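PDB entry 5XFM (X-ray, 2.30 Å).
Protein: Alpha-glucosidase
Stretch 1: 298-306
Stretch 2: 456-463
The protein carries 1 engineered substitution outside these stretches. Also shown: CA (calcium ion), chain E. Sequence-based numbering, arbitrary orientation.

Stretch 1 (298-306) TWSWILWQD
Stretch 2 (456-463) ASENMVFN

A calcium-bound carboxylate sits at the edge of a tryptophan ring in this contact from an alpha-glucosidase: Glu458 (p, t) binds the ion through OE2 at 2.6 Å, while its OE1 lies 3.4 Å from Trp301 CH2, near the ring plane, and accepts from water 1, whose O is 2.7 Å away and also coordinates the ion. No hydrogen bond joins the two segments, although polar side chains line their contact, which illustrates how two nearly parallel helices can pack while several of their polar groups find partners outside it. Helix 300-304 and helix 458-462 run in the same sense, their axes 21° apart in direction and 9.7 Å apart at closest approach, in a register marked by Ile302 and Glu458, whose CA atoms lie 6.1 Å apart. Ile302 (chi1 t, chi2 p) leaves its helix sideways, yet its CD1 reaches 3.6 Å from Glu458 CA, 3.7 Å from Ser457 OG and 3.6 Å from Val461 CG2. Val461 (t) points toward the partner, and its CG1 lies 3.8 Å from Gln305 NE2. That amide closes its own turn: Gln305, the first residue past the helix to leave helical phi/psi, at phi 57° and psi -157° with chi1 and chi2 both m, donates from NE2 to Ile302 O at 2.7 Å. Trp301 (chi1 t, chi2 89°) ties its NE1 to Asp306 OD1 at 3.0 Å, while its CH2 meets Phe462 CZ (chi1 m) obliquely at 3.8 Å.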

# COMPACT_ATOMS: atom_id res chain seq x y z
N THR A 298 13.74 -8.43 -13.79
CA THR A 298 13.34 -8.11 -15.15
C THR A 298 12.01 -8.81 -15.43
O THR A 298 11.69 -9.84 -14.83
CB THR A 298 14.39 -8.52 -16.19
OG1 THR A 298 14.69 -9.91 -16.04
CG2 THR A 298 15.66 -7.71 -16.00
N TRP A 299 11.24 -8.25 -16.36
CA TRP A 299 9.84 -8.61 -16.47
C TRP A 299 9.39 -8.44 -17.91
O TRP A 299 9.16 -7.31 -18.35
CB TRP A 299 9.01 -7.74 -15.52
CG TRP A 299 7.55 -8.04 -15.47
CD1 TRP A 299 6.94 -9.23 -15.73
CD2 TRP A 299 6.50 -7.12 -15.11
NE1 TRP A 299 5.58 -9.11 -15.57
CE2 TRP A 299 5.28 -7.83 -15.19
CE3 TRP A 299 6.48 -5.77 -14.74
CZ2 TRP A 299 4.05 -7.23 -14.90
CZ3 TRP A 299 5.26 -5.18 -14.47
CH2 TRP A 299 4.06 -5.91 -14.54
N SER A 300 9.33 -9.54 -18.65
CA SER A 300 9.05 -9.49 -20.08
C SER A 300 7.62 -9.07 -20.41
O SER A 300 7.39 -8.32 -21.36
CB SER A 300 9.38 -10.84 -20.73
OG SER A 300 8.37 -11.82 -20.52
N TRP A 301 6.65 -9.54 -19.62
CA TRP A 301 5.24 -9.34 -19.97
C TRP A 301 4.79 -7.88 -20.00
O TRP A 301 3.87 -7.55 -20.73
CB TRP A 301 4.34 -10.13 -19.02
CG TRP A 301 2.89 -9.94 -19.32
CD1 TRP A 301 2.11 -10.69 -20.17
CD2 TRP A 301 2.03 -8.92 -18.79
NE1 TRP A 301 0.83 -10.20 -20.19
CE2 TRP A 301 0.75 -9.11 -19.36
CE3 TRP A 301 2.22 -7.87 -17.89
CZ2 TRP A 301 -0.33 -8.28 -19.05
CZ3 TRP A 301 1.15 -7.05 -17.59
CH2 TRP A 301 -0.11 -7.26 -18.17
N ILE A 302 5.35 -7.02 -19.17
CA ILE A 302 4.84 -5.65 -19.11
C ILE A 302 4.91 -4.95 -20.48
O ILE A 302 3.93 -4.38 -20.95
CB ILE A 302 5.55 -4.80 -18.02
CG1 ILE A 302 5.02 -3.37 -18.02
CG2 ILE A 302 7.07 -4.82 -18.17
CD1 ILE A 302 3.54 -3.27 -17.79
N LEU A 303 6.05 -5.05 -21.16
CA LEU A 303 6.22 -4.39 -22.45
C LEU A 303 6.09 -5.32 -23.66
O LEU A 303 5.74 -4.87 -24.75
CB LEU A 303 7.59 -3.70 -22.50
CG LEU A 303 7.64 -2.35 -21.78
CD1 LEU A 303 9.05 -1.78 -21.82
CD2 LEU A 303 6.66 -1.40 -22.43
N TRP A 304 6.37 -6.61 -23.47
CA TRP A 304 6.32 -7.56 -24.58
C TRP A 304 5.07 -8.45 -24.53
O TRP A 304 4.78 -9.19 -25.46
CB TRP A 304 7.59 -8.41 -24.60
CG TRP A 304 8.84 -7.63 -24.92
CD1 TRP A 304 8.97 -6.27 -24.99
CD2 TRP A 304 10.14 -8.17 -25.23
NE1 TRP A 304 10.26 -5.93 -25.31
CE2 TRP A 304 11.00 -7.08 -25.47
CE3 TRP A 304 10.65 -9.47 -25.33
CZ2 TRP A 304 12.34 -7.25 -25.81
CZ3 TRP A 304 11.98 -9.63 -25.66
CH2 TRP A 304 12.82 -8.53 -25.90
N GLN A 305 4.35 -8.37 -23.41
CA GLN A 305 3.05 -9.01 -23.23
C GLN A 305 3.04 -10.52 -23.45
O GLN A 305 4.08 -11.18 -23.33
CB GLN A 305 2.01 -8.33 -24.13
CG GLN A 305 1.81 -6.85 -23.83
CD GLN A 305 1.08 -6.60 -22.52
OE1 GLN A 305 0.00 -7.14 -22.29
NE2 GLN A 305 1.68 -5.78 -21.65
N ASP A 306 1.86 -11.07 -23.76
CA ASP A 306 1.66 -12.52 -23.80
C ASP A 306 2.55 -13.21 -24.83
O ASP A 306 2.89 -14.39 -24.68
CB ASP A 306 0.19 -12.84 -24.12
CG ASP A 306 -0.74 -12.66 -22.92
OD1 ASP A 306 -0.26 -12.44 -21.79
OD2 ASP A 306 -1.97 -12.76 -23.11
N ALA A 456 -1.61 -0.08 -11.80
CA ALA A 456 -0.18 -0.23 -12.05
C ALA A 456 0.20 0.20 -13.46
O ALA A 456 -0.65 0.60 -14.26
CB ALA A 456 0.25 -1.67 -11.80
N SER A 457 1.50 0.13 -13.74
CA SER A 457 2.06 0.57 -15.01
C SER A 457 1.47 -0.16 -16.22
O SER A 457 1.52 0.36 -17.34
CB SER A 457 3.58 0.40 -14.98
OG SER A 457 3.93 -0.97 -14.94
N GLU A 458 0.91 -1.35 -15.98
CA GLU A 458 0.26 -2.12 -17.04
C GLU A 458 -0.82 -1.28 -17.73
O GLU A 458 -1.02 -1.38 -18.94
CB GLU A 458 -0.34 -3.43 -16.49
CG GLU A 458 -1.59 -3.24 -15.61
CD GLU A 458 -2.21 -4.55 -15.14
OE1 GLU A 458 -1.92 -5.62 -15.74
OE2 GLU A 458 -3.01 -4.51 -14.17
N ASN A 459 -1.50 -0.45 -16.96
CA ASN A 459 -2.58 0.36 -17.51
C ASN A 459 -2.03 1.37 -18.51
O ASN A 459 -2.68 1.67 -19.51
CB ASN A 459 -3.36 1.04 -16.38
CG ASN A 459 -4.06 0.04 -15.47
OD1 ASN A 459 -3.68 -0.15 -14.32
ND2 ASN A 459 -5.10 -0.61 -16.00
N MET A 460 -0.82 1.86 -18.26
CA MET A 460 -0.19 2.77 -19.21
C MET A 460 0.07 2.05 -20.53
O MET A 460 -0.00 2.65 -21.60
CB MET A 460 1.11 3.34 -18.65
CG MET A 460 0.93 4.26 -17.44
SD MET A 460 2.52 4.76 -16.76
CE MET A 460 3.33 5.35 -18.26
N VAL A 461 0.37 0.75 -20.47
CA VAL A 461 0.53 -0.03 -21.69
C VAL A 461 -0.83 -0.19 -22.35
O VAL A 461 -0.94 -0.15 -23.58
CB VAL A 461 1.15 -1.42 -21.43
CG1 VAL A 461 1.43 -2.13 -22.75
CG2 VAL A 461 2.43 -1.28 -20.63
N PHE A 462 -1.87 -0.35 -21.53
CA PHE A 462 -3.19 -0.63 -22.08
C PHE A 462 -3.85 0.59 -22.71
O PHE A 462 -4.52 0.47 -23.73
CB PHE A 462 -4.12 -1.18 -20.99
CG PHE A 462 -3.65 -2.48 -20.38
CD1 PHE A 462 -2.86 -3.36 -21.11
CD2 PHE A 462 -4.01 -2.82 -19.09
CE1 PHE A 462 -2.43 -4.55 -20.55
CE2 PHE A 462 -3.59 -4.01 -18.53
CZ PHE A 462 -2.80 -4.87 -19.25
N ASN A 463 -3.66 1.75 -22.11
CA ASN A 463 -4.48 2.91 -22.44
C ASN A 463 -3.70 4.22 -22.30
O ASN A 463 -3.08 4.49 -21.28
CB ASN A 463 -5.72 2.92 -21.53
CG ASN A 463 -6.73 4.02 -21.88
OD1 ASN A 463 -6.41 5.04 -22.49
ND2 ASN A 463 -7.98 3.81 -21.48
CA CA E . -3.63 -6.12 -12.25
O HOH W 1 -4.05 -7.07 -14.90
O HOH W 2 -4.93 -8.00 -11.66
O HOH W 3 -5.67 -6.02 -13.69
O HOH W 4 -1.89 -7.78 -12.51